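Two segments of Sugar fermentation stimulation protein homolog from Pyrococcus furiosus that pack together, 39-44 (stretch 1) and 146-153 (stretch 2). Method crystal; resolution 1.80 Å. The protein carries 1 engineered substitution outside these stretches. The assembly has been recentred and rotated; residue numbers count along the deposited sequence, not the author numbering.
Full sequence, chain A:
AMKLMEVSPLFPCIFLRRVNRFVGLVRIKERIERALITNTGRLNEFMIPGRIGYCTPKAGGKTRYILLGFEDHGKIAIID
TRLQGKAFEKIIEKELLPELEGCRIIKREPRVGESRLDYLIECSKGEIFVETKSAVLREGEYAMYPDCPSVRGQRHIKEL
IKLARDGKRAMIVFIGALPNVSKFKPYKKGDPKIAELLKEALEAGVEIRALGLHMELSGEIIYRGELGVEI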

ATOM      1  N   ASN A  39      -8.017   1.393   4.460  1.00 20.32           N
ATOM      2  CA  ASN A  39      -7.639   1.971   3.167  1.00 18.53           C
ATOM      3  C   ASN A  39      -8.632   3.115   2.904  1.00 19.55           C
ATOM      4  O   ASN A  39      -9.845   2.890   2.855  1.00 36.99           O
ATOM      5  CB  ASN A  39      -7.671   0.914   2.052  1.00 14.88           C
ATOM      6  CG  ASN A  39      -6.980   1.368   0.749  1.00 22.70           C
ATOM      7  OD1 ASN A  39      -7.195   2.483   0.276  1.00 28.77           O
ATOM      8  ND2 ASN A  39      -6.167   0.471   0.154  1.00 13.99           N
ATOM      9  N   THR A  40      -8.101   4.330   2.755  1.00 31.07           N
ATOM     10  CA  THR A  40      -8.936   5.532   2.681  1.00 52.18           C
ATOM     11  C   THR A  40      -9.390   5.788   1.256  1.00 41.03           C
ATOM     12  O   THR A  40     -10.166   6.715   1.002  1.00 47.46           O
ATOM     13  CB  THR A  40      -8.217   6.788   3.232  1.00 23.04           C
ATOM     14  OG1 THR A  40      -6.936   6.929   2.592  1.00 35.78           O
ATOM     15  CG2 THR A  40      -8.038   6.693   4.743  1.00 61.33           C
ATOM     16  N   GLY A  41      -8.905   4.960   0.332  1.00 29.28           N
ATOM     17  CA  GLY A  41      -9.352   4.999  -1.064  1.00 26.97           C
ATOM     18  C   GLY A  41     -10.815   4.621  -1.263  1.00 31.40           C
ATOM     19  O   GLY A  41     -11.457   4.046  -0.373  1.00 30.48           O
ATOM     20  N   ARG A  42     -11.356   4.941  -2.437  1.00 26.78           N
ATOM     21  CA  ARG A  42     -12.745   4.588  -2.722  1.00 24.77           C
ATOM     22  C   ARG A  42     -12.877   3.096  -2.938  1.00 33.58           C
ATOM     23  O   ARG A  42     -13.894   2.511  -2.571  1.00 23.92           O
ATOM     24  CB  ARG A  42     -13.306   5.345  -3.936  1.00 31.96           C
ATOM     25  CG  ARG A  42     -13.158   6.834  -3.806  1.00104.22           C
ATOM     26  CD  ARG A  42     -14.207   7.618  -4.553  1.00 65.21           C
ATOM     27  NE  ARG A  42     -13.946   9.036  -4.342  1.00 69.67           N
ATOM     28  CZ  ARG A  42     -14.787  10.025  -4.613  1.00133.64           C
ATOM     29  NH1 ARG A  42     -15.992   9.780  -5.120  1.00 61.14           N
ATOM     30  NH2 ARG A  42     -14.414  11.271  -4.365  1.00 44.46           N
ATOM     31  N   LEU A  43     -11.841   2.492  -3.531  1.00 24.89           N
ATOM     32  CA  LEU A  43     -11.857   1.073  -3.884  1.00 20.32           C
ATOM     33  C   LEU A  43     -13.170   0.684  -4.573  1.00 28.33           C
ATOM     34  O   LEU A  43     -13.708  -0.399  -4.339  1.00 22.96           O
ATOM     35  CB  LEU A  43     -11.610   0.181  -2.654  1.00 18.20           C
ATOM     36  CG  LEU A  43     -10.277   0.122  -1.902  1.00 54.74           C
ATOM     37  CD1 LEU A  43      -9.098   0.486  -2.788  1.00 31.78           C
ATOM     38  CD2 LEU A  43     -10.332   0.986  -0.664  1.00 53.78           C
ATOM     39  N   ASN A  44     -13.671   1.566  -5.435  1.00 31.43           N
ATOM     40  CA  ASN A  44     -14.933   1.331  -6.154  1.00 26.42           C
ATOM     41  C   ASN A  44     -14.984   0.049  -6.980  1.00 32.10           C
ATOM     42  O   ASN A  44     -16.033  -0.578  -7.081  1.00 27.93           O
ATOM     43  CB  ASN A  44     -15.281   2.533  -7.044  1.00 35.91           C
ATOM     44  CG  ASN A  44     -16.173   3.541  -6.343  1.00 57.53           C
ATOM     45  OD1 ASN A  44     -17.004   3.184  -5.502  1.00 57.04           O
ATOM     46  ND2 ASN A  44     -16.015   4.810  -6.697  1.00 68.40           N
TER
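Stretch 2 146-153: PDCPSVRG

Stretch 2 runs along stretch 1 in the opposite sense. The end-to-end direction from CA 147 to CA 152 lies 178° from that of CA 40 to CA 43, so the touching parts are almost exactly antiparallel. Stretch 1 has no regular helix or strand. Stretch 2 begins as loop, with a cis peptide bond before Pro146, and enters a helix at Val151 that continues beyond Gly153. The two backbones come nearest at Gly41 and Asp147, whose CA atoms are 6.1 Å apart. The contact is small, burying 271 Å² over both sides, and three residues cover most of it: Asp147, Arg42 and Cys148.

Asp147 is the anchor. Its CA-to-CB bond points toward stretch 1, and with chi1 at 71° (p) the carboxylate meets two successive backbone amides. Arg42 N donates to Asp147 OD1 at 3.0 Å, with an N-H...acceptor angle of 164°. Leu43 N donates to Asp147 OD2 at 2.8 Å, with an angle of 153°. The two oxygens thus take amides of neighbouring residues, and the acid holds the main chain of stretch 1. The backbone of Asp147 is at phi/psi -99/0, and that of Leu43 is in the left-handed region at 46/39.

Gly41 lies beside this carboxylate, with its CA 3.6 Å from Asp147 OD1. A CB at this position would stand 3.3 Å from Asp147 OD2, which is tight, and would clash with Asn39 OD1 at 3.0 Å. The same Asn39 OD1 accepts a hydrogen bond from Gly41 N at 3.0 Å, bracing the loop within stretch 1. Leu43 points its CA-to-CB bond away from stretch 2, but the end of its side chain comes nearer: Leu43 CD1 is 3.9 Å from Asp147 OD2.

Arg42 and Cys148 form the next part of the contact. Both CA-to-CB bonds point toward the opposing stretch. The Arg42 side chain is extended beyond chi1 (m), with chi2 and chi3 both t, and carries its guanidinium past Cys148. Arg42 NE is 3.2 Å from Cys148 CB, a close packing contact in which the guanidinium lies obliquely to that carbon. Cys148 itself has an extended backbone, at phi/psi -167/167, and chi1 of 67° (p).

Farther along, Pro149 adds little covered surface. A water links the two backbones there: it donates weak hydrogen bonds to Thr40 O and to Pro149 O, each 3.5 Å from the water oxygen. Ser150 occupies the N-cap position, and Ser150 OG accepts from Gly153 N at 2.9 Å, which satisfies an otherwise free amide in the first turn of the helix.

The helix returns to stretch 1 through Arg152. Its CA-to-CB bond points toward stretch 1, and its side chain, t at chi1 through chi3, reaches Thr40. Arg152 NH1 lies 4.1 Å from Thr40 CG2, a loose contact at the exposed end of the pairing.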

ATOM      1  N   PRO A 146      -3.619   7.920  -7.064  1.00 14.84           N
ATOM      2  CA  PRO A 146      -4.567   7.353  -6.090  1.00 20.70           C
ATOM      3  C   PRO A 146      -5.858   7.076  -6.848  1.00 21.53           C
ATOM      4  O   PRO A 146      -5.897   7.313  -8.059  1.00 25.48           O
ATOM      5  CB  PRO A 146      -4.767   8.509  -5.119  1.00 15.34           C
ATOM      6  CG  PRO A 146      -4.703   9.709  -5.994  1.00 19.03           C
ATOM      7  CD  PRO A 146      -3.696   9.390  -7.090  1.00 15.97           C
ATOM      8  N   ASP A 147      -6.916   6.619  -6.178  1.00 23.57           N
ATOM      9  CA  ASP A 147      -8.177   6.435  -6.915  1.00 23.91           C
ATOM     10  C   ASP A 147      -9.187   7.571  -6.748  1.00 31.41           C
ATOM     11  O   ASP A 147     -10.273   7.547  -7.328  1.00 29.19           O
ATOM     12  CB  ASP A 147      -8.801   5.048  -6.678  1.00 44.88           C
ATOM     13  CG  ASP A 147      -9.363   4.882  -5.285  1.00 47.51           C
ATOM     14  OD1 ASP A 147      -9.489   5.894  -4.563  1.00 21.46           O
ATOM     15  OD2 ASP A 147      -9.685   3.727  -4.926  1.00 32.27           O
ATOM     16  N   CYS A 148      -8.799   8.564  -5.962  1.00 23.77           N
ATOM     17  CA  CYS A 148      -9.586   9.757  -5.732  1.00 22.43           C
ATOM     18  C   CYS A 148      -8.644  10.742  -5.046  1.00 33.21           C
ATOM     19  O   CYS A 148      -7.564  10.346  -4.611  1.00 26.84           O
ATOM     20  CB  CYS A 148     -10.795   9.447  -4.841  1.00 28.25           C
ATOM     21  SG  CYS A 148     -10.388   9.001  -3.152  1.00 33.24           S
ATOM     22  N   PRO A 149      -9.038  12.023  -4.953  1.00 27.08           N
ATOM     23  CA  PRO A 149      -8.160  13.034  -4.362  1.00 24.80           C
ATOM     24  C   PRO A 149      -7.747  12.693  -2.942  1.00 33.75           C
ATOM     25  O   PRO A 149      -8.556  12.184  -2.167  1.00 24.94           O
ATOM     26  CB  PRO A 149      -9.024  14.291  -4.397  1.00 46.47           C
ATOM     27  CG  PRO A 149      -9.900  14.069  -5.580  1.00 28.28           C
ATOM     28  CD  PRO A 149     -10.255  12.634  -5.514  1.00 30.82           C
ATOM     29  N   SER A 150      -6.479  12.939  -2.633  1.00 25.76           N
ATOM     30  CA  SER A 150      -5.923  12.671  -1.320  1.00 26.74           C
ATOM     31  C   SER A 150      -5.167  13.910  -0.885  1.00 23.82           C
ATOM     32  O   SER A 150      -4.091  14.221  -1.414  1.00 28.52           O
ATOM     33  CB  SER A 150      -4.999  11.453  -1.343  1.00 24.44           C
ATOM     34  OG  SER A 150      -4.455  11.186  -0.044  1.00 25.40           O
ATOM     35  N   VAL A 151      -5.748  14.643   0.062  1.00 22.33           N
ATOM     36  CA  VAL A 151      -5.074  15.806   0.625  1.00 25.74           C
ATOM     37  C   VAL A 151      -3.919  15.368   1.498  1.00 19.69           C
ATOM     38  O   VAL A 151      -2.869  16.019   1.498  1.00 21.85           O
ATOM     39  CB  VAL A 151      -6.028  16.718   1.455  1.00 26.50           C
ATOM     40  CG1 VAL A 151      -5.339  18.032   1.791  1.00 29.97           C
ATOM     41  CG2 VAL A 151      -7.313  16.986   0.659  1.00 28.82           C
ATOM     42  N   ARG A 152      -4.155  14.290   2.254  1.00 16.64           N
ATOM     43  CA  ARG A 152      -3.155  13.609   3.055  1.00 21.34           C
ATOM     44  C   ARG A 152      -1.936  13.317   2.168  1.00 22.64           C
ATOM     45  O   ARG A 152      -0.824  13.677   2.527  1.00 18.08           O
ATOM     46  CB  ARG A 152      -3.765  12.315   3.605  1.00 28.44           C
ATOM     47  CG  ARG A 152      -2.974  11.559   4.643  1.00 31.09           C
ATOM     48  CD  ARG A 152      -3.593  10.156   4.779  1.00 34.15           C
ATOM     49  NE  ARG A 152      -3.218   9.433   5.992  1.00114.75           N
ATOM     50  CZ  ARG A 152      -4.082   8.939   6.878  1.00 89.73           C
ATOM     51  NH1 ARG A 152      -5.395   9.077   6.710  1.00 48.80           N
ATOM     52  NH2 ARG A 152      -3.632   8.292   7.941  1.00 61.09           N
ATOM     53  N   GLY A 153      -2.161  12.690   1.010  1.00 21.95           N
ATOM     54  CA  GLY A 153      -1.083  12.371   0.067  1.00 22.02           C
ATOM     55  C   GLY A 153      -0.409  13.567  -0.573  1.00 21.52           C
ATOM     56  O   GLY A 153       0.807  13.555  -0.787  1.00 15.76           O
TER
HETATM   57  O   HOH W   1      -8.457   9.630   0.175  1.00 39.84           O